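Local coordinates for haloperoxidase (Corallina officinalis, PDB 1QHB), which uses hydrogen peroxide and bound vanadate to oxidise bromide and halogenate organic substrates, working as a calcium-stabilised homododecamer, at residues K296-L299 / D300-A304; N341-L344 / I345-N349; D369-N373 / F374-H378. One frame throughout, in Å; residues are numbered along the deposited sequence.

Contact 1 (K296-L299 / D300-A304); sequences KVFL and DVQDA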
ATOM      1  N   LYS A 296      53.839  39.030  -3.230  1.00 17.61           N
ATOM      2  CA  LYS A 296      53.286  38.845  -4.597  1.00 17.45           C
ATOM      3  C   LYS A 296      53.110  37.415  -5.012  1.00 15.80           C
ATOM      4  O   LYS A 296      52.135  37.129  -5.735  1.00 18.96           O
ATOM      5  CB  LYS A 296      54.165  39.596  -5.599  1.00 22.67           C
ATOM      6  CG  LYS A 296      54.115  41.103  -5.312  1.00 23.60           C
ATOM      7  CD  LYS A 296      55.116  41.767  -6.273  1.00 33.20           C
ATOM      8  CE  LYS A 296      54.971  43.284  -6.177  1.00 35.15           C
ATOM      9  NZ  LYS A 296      55.484  43.899  -7.438  1.00 51.62           N
ATOM     10  N   VAL A 297      54.029  36.518  -4.618  1.00 13.11           N
ATOM     11  CA  VAL A 297      53.870  35.082  -4.975  1.00 15.86           C
ATOM     12  C   VAL A 297      52.680  34.528  -4.202  1.00 16.81           C
ATOM     13  O   VAL A 297      51.840  33.808  -4.738  1.00 16.29           O
ATOM     14  CB  VAL A 297      55.127  34.312  -4.574  1.00 17.08           C
ATOM     15  CG1 VAL A 297      54.969  32.829  -4.732  1.00 12.48           C
ATOM     16  CG2 VAL A 297      56.355  34.836  -5.325  1.00 16.75           C
ATOM     17  N   PHE A 298      52.523  34.906  -2.927  1.00 14.27           N
ATOM     18  CA  PHE A 298      51.365  34.495  -2.137  1.00 13.41           C
ATOM     19  C   PHE A 298      50.052  34.938  -2.796  1.00 16.18           C
ATOM     20  O   PHE A 298      49.156  34.115  -2.983  1.00 14.63           O
ATOM     21  CB  PHE A 298      51.506  35.076  -0.740  1.00 13.19           C
ATOM     22  CG  PHE A 298      50.205  35.052   0.036  1.00 14.36           C
ATOM     23  CD1 PHE A 298      49.868  33.929   0.793  1.00  9.17           C
ATOM     24  CD2 PHE A 298      49.339  36.150  -0.003  1.00  9.99           C
ATOM     25  CE1 PHE A 298      48.667  33.919   1.510  1.00 11.04           C
ATOM     26  CE2 PHE A 298      48.138  36.111   0.677  1.00 14.45           C
ATOM     27  CZ  PHE A 298      47.807  35.001   1.434  1.00 10.41           C
ATOM     28  N   LEU A 299      49.968  36.162  -3.330  1.00 15.46           N
ATOM     29  CA  LEU A 299      48.736  36.628  -3.985  1.00 11.50           C
ATOM     30  C   LEU A 299      48.504  35.909  -5.281  1.00 16.14           C
ATOM     31  O   LEU A 299      47.358  35.541  -5.547  1.00 19.08           O
ATOM     32  CB  LEU A 299      48.790  38.123  -4.216  1.00 12.21           C
ATOM     33  CG  LEU A 299      48.832  38.983  -2.951  1.00 18.04           C
ATOM     34  CD1 LEU A 299      49.087  40.455  -3.324  1.00 13.75           C
ATOM     35  CD2 LEU A 299      47.517  38.894  -2.198  1.00 12.93           C
ATOM     36  N   ASP A 300      49.585  35.586  -6.016  1.00 15.03           N
ATOM     37  CA  ASP A 300      49.401  34.797  -7.239  1.00 12.10           C
ATOM     38  C   ASP A 300      48.815  33.441  -6.919  1.00 15.24           C
ATOM     39  O   ASP A 300      48.011  32.879  -7.665  1.00 14.87           O
ATOM     40  CB  ASP A 300      50.770  34.598  -7.954  1.00 15.01           C
ATOM     41  CG  ASP A 300      51.185  35.911  -8.622  1.00 22.59           C
ATOM     42  OD1 ASP A 300      50.313  36.764  -8.928  1.00 17.80           O
ATOM     43  OD2 ASP A 300      52.416  36.126  -8.806  1.00 19.10           O
ATOM     44  N   VAL A 301      49.311  32.799  -5.864  1.00 12.85           N
ATOM     45  CA  VAL A 301      48.783  31.488  -5.451  1.00 14.36           C
ATOM     46  C   VAL A 301      47.331  31.674  -5.013  1.00 14.65           C
ATOM     47  O   VAL A 301      46.508  30.901  -5.453  1.00 14.71           O
ATOM     48  CB  VAL A 301      49.619  30.857  -4.334  1.00 17.40           C
ATOM     49  CG1 VAL A 301      48.979  29.576  -3.797  1.00 11.82           C
ATOM     50  CG2 VAL A 301      51.044  30.554  -4.800  1.00 14.63           C
ATOM     51  N   GLN A 302      46.962  32.729  -4.301  1.00 11.56           N
ATOM     52  CA  GLN A 302      45.560  32.976  -3.955  1.00 13.07           C
ATOM     53  C   GLN A 302      44.709  33.190  -5.185  1.00 13.94           C
ATOM     54  O   GLN A 302      43.531  32.832  -5.195  1.00 15.45           O
ATOM     55  CB  GLN A 302      45.408  34.172  -2.984  1.00  8.97           C
ATOM     56  CG  GLN A 302      46.195  33.911  -1.711  1.00 17.00           C
ATOM     57  CD  GLN A 302      46.032  32.527  -1.110  1.00 16.91           C
ATOM     58  OE1 GLN A 302      44.930  32.159  -0.715  1.00 15.18           O
ATOM     59  NE2 GLN A 302      47.109  31.760  -0.987  1.00 10.90           N
ATOM     60  N   ASP A 303      45.317  33.717  -6.261  1.00 14.66           N
ATOM     61  CA  ASP A 303      44.645  33.899  -7.537  1.00 12.51           C
ATOM     62  C   ASP A 303      44.800  32.679  -8.448  1.00 15.76           C
ATOM     63  O   ASP A 303      44.632  32.776  -9.675  1.00 16.51           O
ATOM     64  CB  ASP A 303      45.247  35.133  -8.232  1.00 15.98           C
ATOM     65  CG  ASP A 303      44.805  36.442  -7.681  1.00 17.06           C
ATOM     66  OD1 ASP A 303      43.885  36.574  -6.830  1.00 16.62           O
ATOM     67  OD2 ASP A 303      45.416  37.460  -8.105  1.00 21.19           O
ATOM     68  N   ALA A 304      45.114  31.499  -7.909  1.00 11.84           N
ATOM     69  CA  ALA A 304      45.173  30.261  -8.653  1.00 15.40           C
ATOM     70  C   ALA A 304      46.426  29.871  -9.452  1.00 16.07           C
ATOM     71  O   ALA A 304      46.419  28.834 -10.180  1.00 12.64           O
ATOM     72  CB  ALA A 304      43.913  30.142  -9.540  1.00  9.61           C
TER
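Lys296 stands near the start of the short helix 295-302 and accepts the amide of Asp300 on its backbone O, the first of four i to i+4 bonds that run into a Schellman motif. The Asp300 carboxylate is held by Ser110 OG and the backbone N of Arg109 in a neighbouring loop. Val297 O takes Val301 N at 2.9 Å, while CG2 of Val301 rests on that same carbonyl oxygen. Phe298 carries the side-chain part of the contact: its CG lies anti to the backbone N (chi1 164°), which swings the ring along the helix to Gln302, one turn on. There Gln302 CG makes a CH-pi contact 3.9 Å from the centroid of the Phe298 ring. Gln302 bends at chi2 and lays its amide over the rim of the same ring face, the two planes only 17° apart, and its NE2 donates to Glu408. This places Gln302 about 7 Å from Arg406, which probably binds vanadate, measured between side chains. Leu299 O receives Asp303 N at 2.8 Å, just where the backbone leaves helical angles; the Asp303 carboxylate pairs with Arg109 and the amide of His63. Ala304, at positive phi, completes the cap with its N bonded to Val301 O at 2.9 Å.

Contact 2 (N341-L344 / I345-N349); sequences NACL and ILLAN
The later turns of helix 337-349 bring Cys343 and Leu347 together on one face, while their neighbours serve other parts of the fold. Across residues 341-349 the i to i+4 bonds follow without a break. Ile345 N reaches Asn341 O at 3.2 Å, the longest of the four that join the two halves, and Leu346 N meets Ala342 O at 3.0 Å. Leu347 N and Ala348 N then bond to Cys343 O and Leu344 O, each at 2.9 Å.

The side chains add a second layer to this frame. Leu346 and Leu347 each set CG beside their own backbone N, and each chain therefore leans back over the carbonyl four residues earlier: Leu346 CG lies 3.4 Å from Ala342 O, and Leu347 CG lies similarly close to Cys343 O. Ile345 does the same with CG1 above Asn341 O, and the CB of Ala348 sits on Leu344 O. The apolar contact between side chains is loose. Cys343 has its sulfur anti to the backbone N (chi1 -168°), which carries it along the helix. Cys343 SG thus comes alongside one branch of the leucine a turn on, 4.2 Å from Leu347 CD1.

Cys343 and Leu347 together face helix 376-402, touching Leu380. Leu344 and Ile345 instead cover Ile271 of strand 270-273, and Leu346 reaches Phe240. At the start of the segment Asn341 ND2 bonds to Tyr273 OH of the second subunit, which ties this otherwise mostly apolar helix to the dodecamer interface. With apolar side chains set against a long helix on one face and against beta strands on another, this is a largely buried alpha-helix packed between helix 376-402 and strands 270-273 and 276-285.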
ATOM      1  N   ASN A 341      48.816   0.542   5.399  1.00 11.94           N
ATOM      2  CA  ASN A 341      50.172   0.093   5.782  1.00 12.84           C
ATOM      3  C   ASN A 341      50.162  -0.403   7.223  1.00 11.40           C
ATOM      4  O   ASN A 341      50.866  -1.371   7.448  1.00 10.20           O
ATOM      5  CB  ASN A 341      51.214   1.210   5.665  1.00  8.53           C
ATOM      6  CG  ASN A 341      51.431   1.626   4.219  1.00 11.18           C
ATOM      7  OD1 ASN A 341      52.173   2.608   4.015  1.00 14.17           O
ATOM      8  ND2 ASN A 341      50.799   0.967   3.261  1.00  5.62           N
ATOM      9  N   ALA A 342      49.397   0.253   8.086  1.00  9.70           N
ATOM     10  CA  ALA A 342      49.286  -0.182   9.479  1.00  8.62           C
ATOM     11  C   ALA A 342      48.659  -1.564   9.533  1.00  9.03           C
ATOM     12  O   ALA A 342      49.167  -2.498  10.149  1.00 10.98           O
ATOM     13  CB  ALA A 342      48.419   0.775  10.271  1.00  8.18           C
ATOM     14  N   CYS A 343      47.588  -1.718   8.740  1.00  9.87           N
ATOM     15  CA  CYS A 343      46.959  -3.012   8.622  1.00  6.68           C
ATOM     16  C   CYS A 343      47.854  -4.127   8.157  1.00 10.94           C
ATOM     17  O   CYS A 343      47.818  -5.187   8.765  1.00  9.85           O
ATOM     18  CB  CYS A 343      45.741  -2.906   7.680  1.00  8.43           C
ATOM     19  SG  CYS A 343      44.608  -4.323   7.653  1.00  9.32           S
ATOM     20  N   LEU A 344      48.681  -3.875   7.157  1.00  9.58           N
ATOM     21  CA  LEU A 344      49.632  -4.868   6.672  1.00 10.49           C
ATOM     22  C   LEU A 344      50.667  -5.261   7.725  1.00 11.64           C
ATOM     23  O   LEU A 344      50.983  -6.441   7.811  1.00 11.74           O
ATOM     24  CB  LEU A 344      50.301  -4.348   5.412  1.00  7.97           C
ATOM     25  CG  LEU A 344      49.450  -4.154   4.153  1.00 15.04           C
ATOM     26  CD1 LEU A 344      50.269  -3.370   3.129  1.00 12.48           C
ATOM     27  CD2 LEU A 344      49.052  -5.491   3.551  1.00  6.63           C
ATOM     28  N   ILE A 345      51.134  -4.336   8.551  1.00 11.08           N
ATOM     29  CA  ILE A 345      52.065  -4.651   9.638  1.00 12.02           C
ATOM     30  C   ILE A 345      51.358  -5.581  10.635  1.00 13.57           C
ATOM     31  O   ILE A 345      51.949  -6.543  11.129  1.00 14.39           O
ATOM     32  CB  ILE A 345      52.505  -3.343  10.313  1.00 12.56           C
ATOM     33  CG1 ILE A 345      53.456  -2.573   9.358  1.00 12.35           C
ATOM     34  CG2 ILE A 345      53.282  -3.609  11.605  1.00  9.97           C
ATOM     35  CD1 ILE A 345      53.790  -1.154   9.817  1.00  6.96           C
ATOM     36  N   LEU A 346      50.118  -5.232  11.001  1.00 12.34           N
ATOM     37  CA  LEU A 346      49.347  -5.980  11.979  1.00 13.04           C
ATOM     38  C   LEU A 346      49.115  -7.375  11.443  1.00 10.77           C
ATOM     39  O   LEU A 346      49.298  -8.344  12.192  1.00 15.42           O
ATOM     40  CB  LEU A 346      48.005  -5.318  12.327  1.00 13.29           C
ATOM     41  CG  LEU A 346      48.044  -3.939  12.979  1.00 14.47           C
ATOM     42  CD1 LEU A 346      46.698  -3.256  13.034  1.00 15.20           C
ATOM     43  CD2 LEU A 346      48.596  -4.049  14.399  1.00 15.60           C
ATOM     44  N   LEU A 347      48.788  -7.512  10.138  1.00 10.32           N
ATOM     45  CA  LEU A 347      48.571  -8.873   9.646  1.00 11.92           C
ATOM     46  C   LEU A 347      49.859  -9.660   9.654  1.00 13.18           C
ATOM     47  O   LEU A 347      49.884 -10.835  10.077  1.00 12.40           O
ATOM     48  CB  LEU A 347      47.964  -8.903   8.239  1.00  9.82           C
ATOM     49  CG  LEU A 347      46.520  -8.373   8.146  1.00 14.04           C
ATOM     50  CD1 LEU A 347      46.140  -8.094   6.708  1.00  9.37           C
ATOM     51  CD2 LEU A 347      45.594  -9.424   8.782  1.00 11.73           C
ATOM     52  N   ALA A 348      50.937  -9.055   9.155  1.00 10.94           N
ATOM     53  CA  ALA A 348      52.226  -9.745   9.105  1.00 10.41           C
ATOM     54  C   ALA A 348      52.770 -10.066  10.494  1.00 14.38           C
ATOM     55  O   ALA A 348      53.350 -11.117  10.739  1.00 14.44           O
ATOM     56  CB  ALA A 348      53.186  -8.842   8.324  1.00  9.82           C
ATOM     57  N   ASN A 349      52.578  -9.225  11.515  1.00 12.13           N
ATOM     58  CA  ASN A 349      53.006  -9.510  12.868  1.00 13.25           C
ATOM     59  C   ASN A 349      52.092 -10.467  13.598  1.00 15.08           C
ATOM     60  O   ASN A 349      52.465 -10.930  14.686  1.00 16.47           O
ATOM     61  CB  ASN A 349      53.156  -8.168  13.623  1.00  8.19           C
ATOM     62  CG  ASN A 349      54.392  -7.427  13.130  1.00 10.79           C
ATOM     63  OD1 ASN A 349      55.058  -7.892  12.196  1.00 12.07           O
ATOM     64  ND2 ASN A 349      54.691  -6.368  13.799  1.00  8.76           N
TER

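Contact 3 (D369-N373 / F374-H378); sequences DVFVN and FGSAH
Phe371 holds CG anti to its backbone N (chi1 -174°), and this carries its ring over the first turn of helix 376-402, where Ala377 CB makes a CH-pi contact 4.1 Å from the centroid. His378 also has CG anti to its N, which brings ND1 back to accept Phe374 N at 2.9 Å. That bond is nearly straight (172°) and lies in the imidazole plane, which probably helps to fix the ring's rotation; Phe499 meets the same ring edge-to-face. Phe374, at positive phi, lays one ring face over Asn373 CB, while its CB packs on Val370 CG1 at 3.7 Å, the two side chains crossing at about a right angle. With an alanine in place of Phe374, Asn373 CB would probably lose the ring that covers it, and Tyr578 and Phe582 their aromatic neighbour. A water accepts from Ser376 N at 2.9 Å and donates to Val370 O, linking loop to helix. Phe371 O receives weak bonds from Gly375 N and His378 N. Asn373 ND2 turns to Thr131 of the second subunit, and Val370 packs on Phe359 of the calcium site. The whole is a helix N-terminus with Gly375 at the N-cap, reached by the loop that follows the calcium-binding residues.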
ATOM      1  N   ASP A 369      38.638 -21.607   9.340  1.00 35.83           N
ATOM      2  CA  ASP A 369      39.592 -20.481   9.289  1.00 32.65           C
ATOM      3  C   ASP A 369      38.883 -19.266   8.706  1.00 33.34           C
ATOM      4  O   ASP A 369      37.721 -19.393   8.274  1.00 33.07           O
ATOM      5  CB  ASP A 369      40.802 -20.923   8.506  1.00 38.87           C
ATOM      6  CG  ASP A 369      42.071 -20.125   8.679  1.00 37.63           C
ATOM      7  OD1 ASP A 369      42.085 -19.070   9.360  1.00 38.66           O
ATOM      8  OD2 ASP A 369      43.070 -20.617   8.084  1.00 38.17           O
ATOM      9  N   VAL A 370      39.499 -18.073   8.751  1.00 30.99           N
ATOM     10  CA  VAL A 370      38.881 -16.865   8.261  1.00 29.82           C
ATOM     11  C   VAL A 370      39.697 -16.159   7.172  1.00 31.15           C
ATOM     12  O   VAL A 370      40.919 -16.087   7.247  1.00 29.36           O
ATOM     13  CB  VAL A 370      38.629 -15.771   9.329  1.00 32.02           C
ATOM     14  CG1 VAL A 370      37.450 -16.125  10.240  1.00 28.79           C
ATOM     15  CG2 VAL A 370      39.891 -15.454  10.125  1.00 25.33           C
ATOM     16  N   PHE A 371      38.969 -15.557   6.230  1.00 30.39           N
ATOM     17  CA  PHE A 371      39.614 -14.815   5.152  1.00 27.79           C
ATOM     18  C   PHE A 371      38.640 -13.821   4.547  1.00 25.13           C
ATOM     19  O   PHE A 371      38.647 -12.647   4.892  1.00 25.47           O
ATOM     20  CB  PHE A 371      40.186 -15.797   4.132  1.00 32.70           C
ATOM     21  CG  PHE A 371      40.999 -15.136   3.048  1.00 37.55           C
ATOM     22  CD1 PHE A 371      42.246 -14.606   3.331  1.00 40.54           C
ATOM     23  CD2 PHE A 371      40.527 -15.082   1.742  1.00 39.85           C
ATOM     24  CE1 PHE A 371      43.010 -14.014   2.327  1.00 38.09           C
ATOM     25  CE2 PHE A 371      41.281 -14.479   0.758  1.00 39.57           C
ATOM     26  CZ  PHE A 371      42.520 -13.935   1.048  1.00 38.50           C
ATOM     27  N   VAL A 372      37.726 -14.283   3.728  1.00 23.71           N
ATOM     28  CA  VAL A 372      36.713 -13.493   3.035  1.00 25.09           C
ATOM     29  C   VAL A 372      35.928 -12.675   4.054  1.00 26.35           C
ATOM     30  O   VAL A 372      35.843 -11.464   3.962  1.00 27.26           O
ATOM     31  CB  VAL A 372      35.771 -14.399   2.212  1.00 18.89           C
ATOM     32  CG1 VAL A 372      34.689 -13.548   1.571  1.00 23.36           C
ATOM     33  CG2 VAL A 372      36.559 -15.159   1.159  1.00 19.67           C
ATOM     34  N   ASN A 373      35.258 -13.386   4.969  1.00 25.13           N
ATOM     35  CA  ASN A 373      34.542 -12.732   6.051  1.00 28.93           C
ATOM     36  C   ASN A 373      35.389 -12.943   7.308  1.00 28.76           C
ATOM     37  O   ASN A 373      35.782 -14.061   7.718  1.00 25.26           O
ATOM     38  CB  ASN A 373      33.150 -13.314   6.339  1.00 25.68           C
ATOM     39  CG  ASN A 373      32.110 -13.066   5.272  1.00 32.27           C
ATOM     40  OD1 ASN A 373      32.248 -12.179   4.434  1.00 30.05           O
ATOM     41  ND2 ASN A 373      31.039 -13.850   5.218  1.00 24.97           N
ATOM     42  N   PHE A 374      35.495 -11.890   8.130  1.00 27.59           N
ATOM     43  CA  PHE A 374      36.148 -11.940   9.441  1.00 27.58           C
ATOM     44  C   PHE A 374      37.644 -12.203   9.407  1.00 27.79           C
ATOM     45  O   PHE A 374      38.256 -12.423  10.472  1.00 28.31           O
ATOM     46  CB  PHE A 374      35.434 -12.979  10.369  1.00 23.66           C
ATOM     47  CG  PHE A 374      33.928 -12.961  10.191  1.00 31.70           C
ATOM     48  CD1 PHE A 374      33.207 -11.783  10.272  1.00 25.12           C
ATOM     49  CD2 PHE A 374      33.278 -14.132   9.817  1.00 31.97           C
ATOM     50  CE1 PHE A 374      31.852 -11.779  10.033  1.00 32.84           C
ATOM     51  CE2 PHE A 374      31.911 -14.141   9.592  1.00 35.30           C
ATOM     52  CZ  PHE A 374      31.196 -12.959   9.697  1.00 32.92           C
ATOM     53  N   GLY A 375      38.269 -12.184   8.232  1.00 25.35           N
ATOM     54  CA  GLY A 375      39.676 -12.410   8.038  1.00 21.46           C
ATOM     55  C   GLY A 375      40.397 -11.264   7.337  1.00 18.57           C
ATOM     56  O   GLY A 375      39.911 -10.126   7.200  1.00 18.87           O
ATOM     57  N   SER A 376      41.602 -11.573   6.820  1.00 15.05           N
ATOM     58  CA  SER A 376      42.365 -10.474   6.209  1.00 14.03           C
ATOM     59  C   SER A 376      41.699  -9.809   5.031  1.00 14.41           C
ATOM     60  O   SER A 376      41.739  -8.562   4.907  1.00 15.29           O
ATOM     61  CB  SER A 376      43.744 -11.026   5.904  1.00 14.96           C
ATOM     62  OG  SER A 376      43.670 -12.051   4.954  1.00 23.51           O
ATOM     63  N   ALA A 377      41.078 -10.513   4.102  1.00 11.64           N
ATOM     64  CA  ALA A 377      40.458  -9.880   2.923  1.00 12.83           C
ATOM     65  C   ALA A 377      39.338  -8.937   3.322  1.00 12.28           C
ATOM     66  O   ALA A 377      39.146  -7.859   2.741  1.00 13.66           O
ATOM     67  CB  ALA A 377      39.841 -10.879   1.974  1.00 14.70           C
ATOM     68  N   HIS A 378      38.625  -9.315   4.398  1.00 10.63           N
ATOM     69  CA  HIS A 378      37.501  -8.506   4.847  1.00 11.60           C
ATOM     70  C   HIS A 378      37.982  -7.144   5.311  1.00 14.51           C
ATOM     71  O   HIS A 378      37.504  -6.121   4.817  1.00 16.43           O
ATOM     72  CB  HIS A 378      36.761  -9.251   5.920  1.00 10.79           C
ATOM     73  CG  HIS A 378      35.440  -8.687   6.289  1.00 18.62           C
ATOM     74  ND1 HIS A 378      34.613  -9.302   7.220  1.00 22.20           N
ATOM     75  CD2 HIS A 378      34.779  -7.575   5.854  1.00 18.14           C
ATOM     76  CE1 HIS A 378      33.504  -8.577   7.319  1.00 18.86           C
ATOM     77  NE2 HIS A 378      33.576  -7.534   6.518  1.00 18.29           N
TER
HETATM   78  O   HOH W   1      42.533 -14.223   7.375  1.00 35.87           O

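Overall arrangement
Three local contacts illustrate how place in the fold sets the chemistry. Contacts 2 and 3 lie on the same side of the chain's centre, 14 Å apart between centres, and meet where Leu347 CD2 packs on Ser376 CB at 3.8 Å, joining helix 337-349 to the start of helix 376-402. Contact 1 lies on the opposite side, its centre 42 Å from that of contact 2, nearer the vanadate site. All three are largely buried. Contact 1 ends a helix amid carboxylates satisfied within its own subunit; contact 2 lies in the later turns of a helix and is mainly apolar; contact 3 begins a helix with aromatic rings and water, beside calcium and extensively against a second subunit.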